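Local coordinates for protein Polyphosphate:AMP phosphotransferase (Pseudomonas aeruginosa PAO1, PDB 3CZP) that uses inorganic polyphosphate as phosphate donor to convert AMP to ADP, and less efficiently GMP to GDP, with magnesium as cofactor, at residues A[49-54]-A[191-196]; A[112-117]-A[130-135]; A[159-164]-A[181-186]; A[198-203]-A[210-215]. One frame throughout, in Å; residues are numbered along the deposited sequence.

Contact 1. Residues A[49-54]-A[191-196]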
loop_
_atom_site.group_PDB
_atom_site.type_symbol
_atom_site.label_atom_id
_atom_site.label_comp_id
_atom_site.label_asym_id
_atom_site.label_seq_id
_atom_site.Cartn_x
_atom_site.Cartn_y
_atom_site.Cartn_z
ATOM N N ASN A 49 17.411 -16.368 11.173
ATOM C CA ASN A 49 16.895 -17.253 12.177
ATOM C C ASN A 49 18.021 -17.920 12.971
ATOM O O ASN A 49 19.186 -17.767 12.611
ATOM C CB ASN A 49 16.103 -18.350 11.471
ATOM C CG ASN A 49 14.755 -17.844 10.862
ATOM O OD1 ASN A 49 14.656 -17.671 9.640
ATOM N ND2 ASN A 49 13.732 -17.640 11.715
ATOM N N GLY A 50 17.668 -18.607 14.062
ATOM C CA GLY A 50 18.616 -19.320 14.863
ATOM C C GLY A 50 18.644 -19.028 16.350
ATOM O O GLY A 50 17.672 -18.573 16.926
ATOM N N ILE A 51 19.784 -19.313 16.947
ATOM C CA ILE A 51 19.915 -19.287 18.410
ATOM C C ILE A 51 20.153 -17.841 18.841
ATOM O O ILE A 51 20.858 -17.090 18.156
ATOM C CB ILE A 51 21.065 -20.224 18.905
ATOM C CG1 ILE A 51 20.836 -21.638 18.390
ATOM C CG2 ILE A 51 21.170 -20.233 20.430
ATOM C CD1 ILE A 51 19.460 -22.237 18.813
ATOM N N GLU A 52 19.483 -17.465 19.942
ATOM C CA GLU A 52 19.703 -16.226 20.672
ATOM C C GLU A 52 21.193 -16.115 20.984
ATOM O O GLU A 52 21.793 -17.046 21.557
ATOM C CB GLU A 52 18.915 -16.307 21.986
ATOM C CG GLU A 52 19.187 -15.241 23.046
ATOM C CD GLU A 52 18.168 -14.123 23.055
ATOM O OE1 GLU A 52 17.792 -13.652 21.955
ATOM O OE2 GLU A 52 17.758 -13.731 24.191
ATOM N N GLY A 53 21.802 -14.996 20.585
ATOM C CA GLY A 53 23.208 -14.749 20.928
ATOM C C GLY A 53 24.196 -15.215 19.871
ATOM O O GLY A 53 25.418 -15.119 20.078
ATOM N N ALA A 54 23.675 -15.693 18.733
ATOM C CA ALA A 54 24.485 -16.258 17.670
ATOM C C ALA A 54 24.843 -15.243 16.599
ATOM O O ALA A 54 25.407 -15.613 15.558
ATOM C CB ALA A 54 23.778 -17.480 17.060
ATOM N N ARG A 191 14.678 -27.932 22.988
ATOM C CA ARG A 191 13.471 -28.085 22.182
ATOM C C ARG A 191 13.523 -27.287 20.927
ATOM O O ARG A 191 13.081 -27.753 19.887
ATOM C CB ARG A 191 12.198 -27.750 22.977
ATOM C CG ARG A 191 12.042 -28.658 24.169
ATOM C CD ARG A 191 10.813 -28.307 24.978
ATOM N NE ARG A 191 9.628 -28.479 24.143
ATOM C CZ ARG A 191 8.487 -27.816 24.278
ATOM N NH1 ARG A 191 7.458 -28.067 23.448
ATOM N NH2 ARG A 191 8.388 -26.894 25.238
ATOM N N PHE A 192 14.085 -26.081 21.014
ATOM C CA PHE A 192 14.263 -25.241 19.867
ATOM C C PHE A 192 15.069 -25.934 18.750
ATOM O O PHE A 192 14.714 -25.840 17.541
ATOM C CB PHE A 192 14.994 -23.983 20.272
ATOM C CG PHE A 192 14.844 -22.876 19.294
ATOM C CD1 PHE A 192 13.691 -22.111 19.290
ATOM C CD2 PHE A 192 15.854 -22.618 18.346
ATOM C CE1 PHE A 192 13.552 -21.084 18.390
ATOM C CE2 PHE A 192 15.731 -21.602 17.453
ATOM C CZ PHE A 192 14.578 -20.812 17.467
ATOM N N VAL A 193 16.148 -26.592 19.153
ATOM C CA VAL A 193 17.023 -27.227 18.187
ATOM C C VAL A 193 16.407 -28.530 17.691
ATOM O O VAL A 193 16.637 -28.906 16.557
ATOM C CB VAL A 193 18.480 -27.437 18.671
ATOM C CG1 VAL A 193 19.259 -26.060 18.745
ATOM C CG2 VAL A 193 18.539 -28.240 19.960
ATOM N N HIS A 194 15.636 -29.218 18.527
ATOM C CA HIS A 194 14.870 -30.424 18.112
ATOM C C HIS A 194 13.877 -30.107 17.008
ATOM O O HIS A 194 13.856 -30.719 15.926
ATOM C CB HIS A 194 14.180 -31.053 19.340
ATOM C CG HIS A 194 13.150 -32.082 19.014
ATOM N ND1 HIS A 194 13.466 -33.384 18.700
ATOM C CD2 HIS A 194 11.796 -32.001 18.983
ATOM C CE1 HIS A 194 12.348 -34.063 18.484
ATOM N NE2 HIS A 194 11.319 -33.249 18.674
ATOM N N TYR A 195 13.071 -29.085 17.236
ATOM C CA TYR A 195 12.141 -28.648 16.203
ATOM C C TYR A 195 12.843 -27.963 15.013
ATOM O O TYR A 195 12.420 -28.152 13.863
ATOM C CB TYR A 195 11.032 -27.763 16.793
ATOM C CG TYR A 195 10.112 -28.539 17.686
ATOM C CD1 TYR A 195 9.351 -29.598 17.164
ATOM C CD2 TYR A 195 9.995 -28.242 19.049
ATOM C CE1 TYR A 195 8.502 -30.352 17.989
ATOM C CE2 TYR A 195 9.162 -28.990 19.859
ATOM C CZ TYR A 195 8.416 -30.009 19.324
ATOM O OH TYR A 195 7.606 -30.727 20.112
ATOM N N GLY A 196 13.887 -27.165 15.293
ATOM C CA GLY A 196 14.700 -26.553 14.230
ATOM C C GLY A 196 15.222 -27.610 13.252
ATOM O O GLY A 196 15.155 -27.449 12.016
#
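I51 meets the helix of 191-196 through a single atom, its terminal methyl CD1. The apolar part of the contact consists of two approaches of that methyl: to the F192 ring, with CD1 of I51 3.7 Å from CD2 of F192, and to the neighbouring valine, with CD1 of I51 3.8 Å from CG1 of V193. The isoleucine and phenylalanine side chains run past one another in opposite directions, and the methyl reaches the ring obliquely. F192 carries its CG anti to the backbone N (chi1 -161°), which sends the ring off the helix toward the end of the strand.

A second kind of contact is carbonyl against ring: O of G50 lies 3.6 Å from CE2 of F192. This oxygen also accepts a hydrogen bond from the K56 side chain, so the ring packs beside a carbonyl that is already engaged. G50 itself adopts phi 127° and psi -157°, where a CB would press on the carbonyl O of N49.

Backbone bonds shape the two sides. A type II turn from I51 to A54 is closed by N of A54 on O of I51 (3.2 Å), while N of G196 binds O of F192 (2.7 Å) within the helix.

By sequence, G50 begins a P-loop (GxxxxGK), here in the N-terminal PPK2 domain, which seems to be catalytically inactive. Around the contact, W183 stands edge-to-face with F192, H155 of strand 148-155 touches I51 and V193, and N109 holds N49 just before helix 110-119.

Contact 2. Residues A[112-117]-A[130-135]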
loop_
_atom_site.group_PDB
_atom_site.type_symbol
_atom_site.label_atom_id
_atom_site.label_comp_id
_atom_site.label_asym_id
_atom_site.label_seq_id
_atom_site.Cartn_x
_atom_site.Cartn_y
_atom_site.Cartn_z
ATOM N N SER A 112 10.311 -18.226 12.811
ATOM C CA SER A 112 10.307 -17.771 14.199
ATOM C C SER A 112 8.922 -17.990 14.771
ATOM O O SER A 112 8.771 -18.476 15.864
ATOM C CB SER A 112 10.679 -16.290 14.338
ATOM O OG SER A 112 11.694 -15.923 13.424
ATOM N N GLN A 113 7.896 -17.611 14.023
ATOM C CA GLN A 113 6.535 -17.808 14.477
ATOM C C GLN A 113 6.217 -19.266 14.827
ATOM O O GLN A 113 5.808 -19.541 15.971
ATOM C CB GLN A 113 5.552 -17.275 13.433
ATOM C CG GLN A 113 5.594 -15.726 13.241
ATOM C CD GLN A 113 4.450 -15.235 12.384
ATOM O OE1 GLN A 113 3.995 -15.946 11.487
ATOM N NE2 GLN A 113 4.004 -13.995 12.628
HETATM N N MSE A 114 6.424 -20.199 13.884
HETATM C CA MSE A 114 6.127 -21.643 14.124
HETATM C C MSE A 114 7.009 -22.337 15.214
HETATM O O MSE A 114 6.508 -23.119 16.003
HETATM C CB MSE A 114 6.130 -22.408 12.788
HETATM C CG MSE A 114 7.447 -22.814 12.275
HETATM SE SE MSE A 114 7.424 -23.677 10.549
HETATM C CE MSE A 114 6.819 -22.186 9.341
ATOM N N LEU A 115 8.300 -21.978 15.301
ATOM C CA LEU A 115 9.205 -22.527 16.310
ATOM C C LEU A 115 8.839 -22.015 17.669
ATOM O O LEU A 115 8.757 -22.774 18.625
ATOM C CB LEU A 115 10.673 -22.176 15.994
ATOM C CG LEU A 115 11.208 -22.963 14.809
ATOM C CD1 LEU A 115 12.563 -22.393 14.377
ATOM C CD2 LEU A 115 11.327 -24.463 15.148
ATOM N N TYR A 116 8.613 -20.711 17.779
ATOM C CA TYR A 116 8.188 -20.156 19.077
ATOM C C TYR A 116 6.879 -20.804 19.537
ATOM O O TYR A 116 6.747 -21.219 20.694
ATOM C CB TYR A 116 8.097 -18.643 18.974
ATOM C CG TYR A 116 7.430 -17.979 20.154
ATOM C CD1 TYR A 116 8.123 -17.762 21.363
ATOM C CD2 TYR A 116 6.075 -17.592 20.085
ATOM C CE1 TYR A 116 7.478 -17.149 22.459
ATOM C CE2 TYR A 116 5.419 -16.997 21.176
ATOM C CZ TYR A 116 6.123 -16.776 22.350
ATOM O OH TYR A 116 5.477 -16.153 23.396
ATOM N N ALA A 117 5.929 -20.916 18.623
ATOM C CA ALA A 117 4.606 -21.434 18.933
ATOM C C ALA A 117 4.670 -22.887 19.493
ATOM O O ALA A 117 4.057 -23.234 20.552
ATOM C CB ALA A 117 3.665 -21.322 17.661
ATOM N N GLN A 130 1.950 -28.652 9.569
ATOM C CA GLN A 130 1.157 -27.927 8.565
ATOM C C GLN A 130 1.818 -26.619 8.184
ATOM O O GLN A 130 1.861 -26.321 7.027
ATOM C CB GLN A 130 -0.273 -27.710 9.033
ATOM C CG GLN A 130 -1.049 -29.063 9.073
ATOM C CD GLN A 130 -2.360 -28.969 9.780
ATOM O OE1 GLN A 130 -2.996 -27.929 9.754
ATOM N NE2 GLN A 130 -2.791 -30.066 10.399
ATOM N N ALA A 131 2.309 -25.882 9.185
ATOM C CA ALA A 131 3.059 -24.668 9.048
ATOM C C ALA A 131 4.317 -24.903 8.261
ATOM O O ALA A 131 4.690 -24.096 7.405
ATOM C CB ALA A 131 3.404 -24.077 10.447
ATOM N N ILE A 132 4.974 -26.015 8.538
ATOM C CA ILE A 132 6.152 -26.382 7.788
ATOM C C ILE A 132 5.811 -26.516 6.340
ATOM O O ILE A 132 6.498 -25.926 5.503
ATOM C CB ILE A 132 6.854 -27.690 8.291
ATOM C CG1 ILE A 132 7.453 -27.447 9.672
ATOM C CG2 ILE A 132 7.953 -28.097 7.311
ATOM C CD1 ILE A 132 8.034 -28.707 10.370
ATOM N N ASP A 133 4.797 -27.319 6.022
ATOM C CA ASP A 133 4.431 -27.546 4.605
ATOM C C ASP A 133 3.987 -26.248 3.908
ATOM O O ASP A 133 4.323 -26.011 2.735
ATOM C CB ASP A 133 3.312 -28.577 4.472
ATOM C CG ASP A 133 3.720 -29.983 4.885
ATOM O OD1 ASP A 133 4.944 -30.316 4.967
ATOM O OD2 ASP A 133 2.774 -30.766 5.171
ATOM N N ALA A 134 3.220 -25.421 4.598
ATOM C CA ALA A 134 2.804 -24.082 4.059
ATOM C C ALA A 134 4.002 -23.176 3.699
ATOM O O ALA A 134 3.942 -22.440 2.725
ATOM C CB ALA A 134 1.813 -23.325 5.064
ATOM N N ALA A 135 5.073 -23.268 4.470
ATOM C CA ALA A 135 6.261 -22.513 4.240
ATOM C C ALA A 135 6.934 -23.053 2.980
ATOM O O ALA A 135 7.308 -22.269 2.080
ATOM C CB ALA A 135 7.214 -22.609 5.451
#
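M114, present as selenomethionine, reaches helix 125-144 through CB, SE and CE and touches three residues there. At the root, CB of M114 faces CB of A131 at 4.0 Å. Further out, SE of M114 lies 3.9 Å from CG1 of I132, the two side chains crossing at about a right angle. The terminal methyl meets a carbonyl and a methyl of the same helix: CE of M114 is 3.5 Å from O of A131 and 3.9 Å from CB of A135. All of this is van der Waals contact.

Two torsions explain the path. CG of M114 stands between the backbone N and the carbonyl carbon (chi1 82°), and the bend at chi3 (67°) turns CE back onto the backbone of A131. The small side chains of A131 and A135, one helical turn apart, leave room for the long one to lie against their helix. The A131 carbonyl that CE touches is already used, since N of A135 donates to O of A131 at 3.1 Å.

The two helices form an antiparallel hairpin: the axes of the segments 112-117 and 130-135 come within 10.4 Å at 171° between their directions, and only a short connection separates helix 110-119 from helix 125-144.

Helix 186-203 contributes to the next shell. I132 rests on R202 and T203, and L115, the residue after M114, packs on Y195 and V199; V199 also reaches M114. A135 also touches W110 and Y111, near the start of the opposing helix 110-119.

Contact 3. Residues A[159-164]-A[181-186]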
loop_
_atom_site.group_PDB
_atom_site.type_symbol
_atom_site.label_atom_id
_atom_site.label_comp_id
_atom_site.label_asym_id
_atom_site.label_seq_id
_atom_site.Cartn_x
_atom_site.Cartn_y
_atom_site.Cartn_z
ATOM N N LYS A 159 26.711 -25.634 24.929
ATOM C CA LYS A 159 27.924 -25.200 25.645
ATOM C C LYS A 159 28.336 -23.780 25.284
ATOM O O LYS A 159 28.755 -23.012 26.145
ATOM C CB LYS A 159 29.101 -26.134 25.316
ATOM C CG LYS A 159 29.429 -27.133 26.388
ATOM C CD LYS A 159 30.731 -27.912 26.088
ATOM C CE LYS A 159 30.680 -29.352 26.658
ATOM N NZ LYS A 159 29.847 -29.444 27.891
ATOM N N GLN A 160 28.226 -23.450 23.997
ATOM C CA GLN A 160 28.582 -22.109 23.502
ATOM C C GLN A 160 27.530 -21.113 23.984
ATOM O O GLN A 160 27.873 -20.087 24.524
ATOM C CB GLN A 160 28.685 -22.091 21.971
ATOM C CG GLN A 160 29.998 -22.677 21.381
ATOM C CD GLN A 160 29.917 -22.927 19.871
ATOM O OE1 GLN A 160 28.841 -23.083 19.303
ATOM N NE2 GLN A 160 31.062 -22.955 19.229
ATOM N N LEU A 161 26.241 -21.428 23.815
ATOM C CA LEU A 161 25.169 -20.611 24.424
ATOM C C LEU A 161 25.401 -20.382 25.924
ATOM O O LEU A 161 25.334 -19.266 26.403
ATOM C CB LEU A 161 23.797 -21.248 24.206
ATOM C CG LEU A 161 22.638 -20.457 24.828
ATOM C CD1 LEU A 161 22.389 -19.169 24.046
ATOM C CD2 LEU A 161 21.375 -21.295 24.916
ATOM N N LYS A 162 25.668 -21.455 26.648
ATOM C CA LYS A 162 25.941 -21.392 28.082
ATOM C C LYS A 162 26.911 -20.281 28.496
ATOM O O LYS A 162 26.688 -19.582 29.489
ATOM C CB LYS A 162 26.474 -22.755 28.537
ATOM C CG LYS A 162 25.411 -23.919 28.490
ATOM C CD LYS A 162 25.019 -24.424 29.904
ATOM C CE LYS A 162 24.124 -25.672 29.856
ATOM N NZ LYS A 162 22.659 -25.341 29.700
ATOM N N GLU A 163 27.987 -20.109 27.736
ATOM C CA GLU A 163 28.994 -19.071 28.041
ATOM C C GLU A 163 28.476 -17.656 27.693
ATOM O O GLU A 163 28.724 -16.701 28.432
ATOM C CB GLU A 163 30.322 -19.334 27.296
ATOM C CG GLU A 163 30.880 -20.776 27.333
ATOM C CD GLU A 163 31.623 -21.131 28.631
ATOM O OE1 GLU A 163 32.466 -20.325 29.112
ATOM O OE2 GLU A 163 31.376 -22.241 29.168
ATOM N N ARG A 164 27.742 -17.540 26.581
ATOM C CA ARG A 164 27.292 -16.242 26.050
ATOM C C ARG A 164 26.408 -15.447 27.025
ATOM O O ARG A 164 25.411 -15.951 27.550
ATOM C CB ARG A 164 26.587 -16.429 24.712
ATOM N N LEU A 181 11.374 -16.063 24.204
ATOM C CA LEU A 181 11.800 -17.295 24.915
ATOM C C LEU A 181 12.900 -17.013 25.957
ATOM O O LEU A 181 13.774 -16.154 25.732
ATOM C CB LEU A 181 12.335 -18.354 23.926
ATOM C CG LEU A 181 11.405 -19.043 22.924
ATOM C CD1 LEU A 181 12.240 -19.906 21.980
ATOM C CD2 LEU A 181 10.305 -19.865 23.621
ATOM N N ASP A 182 12.854 -17.742 27.080
ATOM C CA ASP A 182 13.882 -17.648 28.131
ATOM C C ASP A 182 14.979 -18.650 27.822
ATOM O O ASP A 182 14.891 -19.817 28.188
ATOM C CB ASP A 182 13.289 -17.925 29.527
ATOM C CG ASP A 182 14.312 -17.738 30.672
ATOM O OD1 ASP A 182 15.532 -17.584 30.418
ATOM O OD2 ASP A 182 13.881 -17.739 31.844
ATOM N N TRP A 183 16.018 -18.167 27.175
ATOM C CA TRP A 183 17.108 -19.007 26.774
ATOM C C TRP A 183 17.988 -19.494 27.931
ATOM O O TRP A 183 18.829 -20.328 27.735
ATOM C CB TRP A 183 17.902 -18.319 25.678
ATOM C CG TRP A 183 17.159 -18.211 24.385
ATOM C CD1 TRP A 183 16.305 -17.247 24.024
ATOM C CD2 TRP A 183 17.210 -19.124 23.303
ATOM N NE1 TRP A 183 15.817 -17.484 22.793
ATOM C CE2 TRP A 183 16.366 -18.640 22.320
ATOM C CE3 TRP A 183 17.888 -20.307 23.076
ATOM C CZ2 TRP A 183 16.174 -19.296 21.138
ATOM C CZ3 TRP A 183 17.705 -20.939 21.912
ATOM C CH2 TRP A 183 16.863 -20.438 20.952
ATOM N N LYS A 184 17.763 -18.980 29.138
ATOM C CA LYS A 184 18.456 -19.455 30.344
ATOM C C LYS A 184 18.035 -20.868 30.740
ATOM O O LYS A 184 18.817 -21.627 31.304
ATOM C CB LYS A 184 18.218 -18.532 31.540
ATOM C CG LYS A 184 18.820 -17.165 31.428
ATOM C CD LYS A 184 18.526 -16.289 32.640
ATOM C CE LYS A 184 19.196 -14.927 32.454
ATOM N NZ LYS A 184 18.947 -13.992 33.576
ATOM N N GLN A 185 16.789 -21.199 30.440
ATOM C CA GLN A 185 16.281 -22.532 30.652
ATOM C C GLN A 185 16.853 -23.487 29.618
ATOM O O GLN A 185 16.774 -23.264 28.430
ATOM C CB GLN A 185 14.758 -22.514 30.606
ATOM C CG GLN A 185 14.135 -22.210 31.935
ATOM C CD GLN A 185 13.089 -21.117 31.890
ATOM O OE1 GLN A 185 13.214 -20.106 32.566
ATOM N NE2 GLN A 185 12.042 -21.327 31.111
ATOM N N SER A 186 17.447 -24.548 30.119
ATOM C CA SER A 186 18.114 -25.599 29.335
ATOM C C SER A 186 17.153 -26.229 28.334
ATOM O O SER A 186 17.524 -26.482 27.204
ATOM C CB SER A 186 18.661 -26.696 30.278
ATOM O OG SER A 186 19.365 -27.699 29.553
#
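The connection between helix 158-163 and helix 186-203 folds back on the first of these helices, where L161 meets W183. Methyl CD2 of L161 sits 4.1 Å from CE3 of W183, at the edge of the indole and near its plane, and the same methyl is 3.9 Å from O of W183. The two side chains cross at about a right angle. CG of L161 trails away from the backbone N (chi1 179°), alongside the carbonyl carbon, and so extends off the helix toward the turn.

That turn is a type I beta turn from D182 to Q185, in which N of Q185 binds O of D182 at 3.3 Å. An Asx turn overlaps it: OD1 of D182 accepts from N of K184 at 2.9 Å, bent to 142°, on the anti side and well tilted out of the carboxylate plane. Q185 then occupies the N-cap position of helix 186-203. Residues 165-177, within this connection, are not modelled; in P-loop kinases the lid usually lies at this point of the fold, so the disorder is consistent with a mobile lid.

Nearer solvent, the bent chain of K162 brings NZ to 4.1 Å from OG of S186, a loose polar approach, whereas K158 hydrogen-bonds that same hydroxyl. The indole N-H of W183 is bound by OG of S179, which fixes how the ring is turned, and V188 packs on it from the helix that follows.

Contact 4. Residues A[198-203]-A[210-215]. With ACT (acetate ion), chain E.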
loop_
_atom_site.group_PDB
_atom_site.type_symbol
_atom_site.label_atom_id
_atom_site.label_comp_id
_atom_site.label_asym_id
_atom_site.label_seq_id
_atom_site.Cartn_x
_atom_site.Cartn_y
_atom_site.Cartn_z
ATOM N N ARG A 198 13.760 -30.458 12.430
ATOM C CA ARG A 198 12.616 -30.905 11.653
ATOM C C ARG A 198 12.210 -29.852 10.625
ATOM O O ARG A 198 12.032 -30.164 9.459
ATOM C CB ARG A 198 11.453 -31.213 12.606
ATOM C CG ARG A 198 10.241 -31.835 11.972
ATOM C CD ARG A 198 9.130 -32.103 13.001
ATOM N NE ARG A 198 9.716 -32.966 14.006
ATOM C CZ ARG A 198 9.357 -34.200 14.323
ATOM N NH1 ARG A 198 8.286 -34.776 13.777
ATOM N NH2 ARG A 198 10.088 -34.858 15.254
ATOM N N VAL A 199 12.120 -28.592 11.047
ATOM C CA VAL A 199 11.881 -27.476 10.104
ATOM C C VAL A 199 12.887 -27.357 8.995
ATOM O O VAL A 199 12.512 -27.251 7.812
ATOM C CB VAL A 199 11.751 -26.102 10.878
ATOM C CG1 VAL A 199 11.690 -24.961 9.967
ATOM C CG2 VAL A 199 10.467 -26.121 11.786
ATOM N N LEU A 200 14.175 -27.399 9.359
ATOM C CA LEU A 200 15.259 -27.237 8.407
ATOM C C LEU A 200 15.370 -28.392 7.387
ATOM O O LEU A 200 15.489 -28.157 6.194
ATOM C CB LEU A 200 16.610 -26.999 9.155
ATOM C CG LEU A 200 16.949 -25.496 9.351
ATOM C CD1 LEU A 200 15.840 -24.697 10.101
ATOM C CD2 LEU A 200 18.290 -25.390 10.060
ATOM N N ARG A 201 15.249 -29.633 7.834
ATOM C CA ARG A 201 15.261 -30.759 6.931
ATOM C C ARG A 201 14.184 -30.660 5.861
ATOM O O ARG A 201 14.414 -30.976 4.662
ATOM C CB ARG A 201 15.135 -32.058 7.753
ATOM C CG ARG A 201 14.823 -33.359 6.974
ATOM C CD ARG A 201 15.992 -33.806 6.066
ATOM N NE ARG A 201 15.590 -35.005 5.335
ATOM C CZ ARG A 201 15.769 -36.241 5.763
ATOM N NH1 ARG A 201 15.335 -37.256 5.005
ATOM N NH2 ARG A 201 16.363 -36.449 6.953
ATOM N N ARG A 202 12.992 -30.253 6.280
ATOM C CA ARG A 202 11.830 -30.242 5.414
ATOM C C ARG A 202 11.765 -29.054 4.436
ATOM O O ARG A 202 11.086 -29.112 3.416
ATOM C CB ARG A 202 10.555 -30.316 6.281
ATOM C CG ARG A 202 10.521 -31.560 7.122
ATOM C CD ARG A 202 9.214 -31.827 7.773
ATOM N NE ARG A 202 9.272 -33.004 8.641
ATOM C CZ ARG A 202 8.247 -33.464 9.338
ATOM N NH1 ARG A 202 8.413 -34.543 10.107
ATOM N NH2 ARG A 202 7.065 -32.868 9.277
ATOM N N THR A 203 12.461 -27.978 4.761
ATOM C CA THR A 203 12.357 -26.738 4.002
ATOM C C THR A 203 13.654 -26.325 3.350
ATOM O O THR A 203 13.723 -25.255 2.722
ATOM C CB THR A 203 11.824 -25.600 4.884
ATOM O OG1 THR A 203 12.744 -25.385 5.948
ATOM C CG2 THR A 203 10.396 -25.947 5.403
ATOM N N TRP A 210 18.830 -24.016 3.287
ATOM C CA TRP A 210 19.152 -23.419 4.582
ATOM C C TRP A 210 20.664 -23.421 4.695
ATOM O O TRP A 210 21.316 -24.445 4.398
ATOM C CB TRP A 210 18.565 -24.234 5.749
ATOM C CG TRP A 210 17.226 -23.838 6.130
ATOM C CD1 TRP A 210 16.062 -24.437 5.763
ATOM C CD2 TRP A 210 16.877 -22.732 6.949
ATOM N NE1 TRP A 210 14.997 -23.777 6.327
ATOM C CE2 TRP A 210 15.475 -22.731 7.070
ATOM C CE3 TRP A 210 17.617 -21.735 7.605
ATOM C CZ2 TRP A 210 14.800 -21.768 7.793
ATOM C CZ3 TRP A 210 16.931 -20.780 8.357
ATOM C CH2 TRP A 210 15.553 -20.790 8.425
ATOM N N TYR A 211 21.209 -22.338 5.228
ATOM C CA TYR A 211 22.657 -22.281 5.487
ATOM C C TYR A 211 22.824 -22.162 7.002
ATOM O O TYR A 211 22.394 -21.190 7.588
ATOM C CB TYR A 211 23.258 -21.089 4.755
ATOM C CG TYR A 211 23.128 -21.131 3.233
ATOM C CD1 TYR A 211 23.968 -21.896 2.489
ATOM C CD2 TYR A 211 22.146 -20.407 2.575
ATOM C CE1 TYR A 211 23.868 -21.953 1.112
ATOM C CE2 TYR A 211 22.039 -20.432 1.208
ATOM C CZ TYR A 211 22.911 -21.232 0.487
ATOM O OH TYR A 211 22.852 -21.282 -0.912
ATOM N N VAL A 212 23.428 -23.184 7.616
ATOM C CA VAL A 212 23.690 -23.207 9.047
ATOM C C VAL A 212 25.089 -22.631 9.275
ATOM O O VAL A 212 26.097 -23.167 8.804
ATOM C CB VAL A 212 23.564 -24.619 9.653
ATOM C CG1 VAL A 212 23.876 -24.575 11.168
ATOM C CG2 VAL A 212 22.161 -25.216 9.365
ATOM N N VAL A 213 25.140 -21.485 9.922
ATOM C CA VAL A 213 26.409 -20.768 10.096
ATOM C C VAL A 213 26.734 -20.723 11.567
ATOM O O VAL A 213 25.943 -20.174 12.345
ATOM C CB VAL A 213 26.290 -19.316 9.572
ATOM C CG1 VAL A 213 27.676 -18.568 9.688
ATOM C CG2 VAL A 213 25.769 -19.317 8.105
ATOM N N GLU A 214 27.867 -21.302 11.960
ATOM C CA GLU A 214 28.305 -21.236 13.347
ATOM C C GLU A 214 28.587 -19.784 13.779
ATOM O O GLU A 214 29.361 -19.057 13.144
ATOM C CB GLU A 214 29.550 -22.116 13.575
ATOM C CG GLU A 214 29.885 -22.216 15.063
ATOM C CD GLU A 214 30.997 -23.212 15.388
ATOM O OE1 GLU A 214 31.466 -23.917 14.456
ATOM O OE2 GLU A 214 31.380 -23.290 16.592
ATOM N N GLY A 215 27.959 -19.361 14.868
ATOM C CA GLY A 215 27.976 -17.958 15.242
ATOM C C GLY A 215 28.928 -17.552 16.350
ATOM O O GLY A 215 28.895 -16.404 16.820
HETATM C C ACT E . 20.217 -19.795 -3.383
HETATM O O ACT E . 21.353 -19.584 -2.900
HETATM O OXT ACT E . 19.282 -19.382 -2.670
HETATM C CH3 ACT E . 19.993 -20.512 -4.696
#
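The W210 indole has L200 over one face and T203 at its edge. CG of L200 stands 3.6 Å from the centroid of the five-membered ring, only 10° off the ring normal, which is the geometry of a CH-pi contact. Methyl CD1 of L200 continues across the same face, 3.6 Å from CE2 of W210. At the edge, NE1 of W210 donates to OG1 of T203 at 2.8 Å, close to the ring plane, with an N-H...O angle of 148°. Y111 adds an edge-to-face ring contact with W210 from helix 110-119.

The threonine hydroxyl bridges two partners. OG1 lies between the backbone N and the carbonyl carbon (chi1 62°), from where it also donates to O of V199 at 2.6 Å, approaching from above the carbonyl plane. Accepting one bond and giving another, this oxygen ties the indole to the last turn of the helix and helps, with L200 on the face, to limit rotation of the ring. Further along the strand, CG2 of V212 touches CD2 of L200 at 3.9 Å.

Y211 leaves the strand directed away from the helix, and its OH binds O of an acetate ion at 3.0 Å; the ion probably comes from the crystallisation liquor.

W153 packs beside L200, W210 and V212, and the backbone of 211-215 pairs with strand 148-155. The helix of 198-203 thus ends the crossover that carries the chain from strand 148-155 to its parallel neighbour 210-214, a beta-alpha-beta unit outermost in this chain's five-stranded sheet, with the 2-3-1-4-5 order of P-loop kinases.

Overall arrangement
From the N terminus, the chain first leaves strand 44-50 at 49-54, and contact 1 closes a long loop when 191-196 returns to it. Two shorter closures nest inside: contact 2 pairs successive helices across a short connection, and contact 3 draws the run before helix 186-203 back to helix 158-163. Contact 4 follows in series, joining the end of helix 186-203 to strand 210-214, an outermost strand of this chain's sheet. That helix serves contacts 1 and 4, and packs on contact 2 through V199 against L115 and I132. Contact 3 touches contact 1 through L161 and E52, and meets contact 4 where Q160 probably hydrogen-bonds E214. All four lie in the N-terminal PPK2 domain.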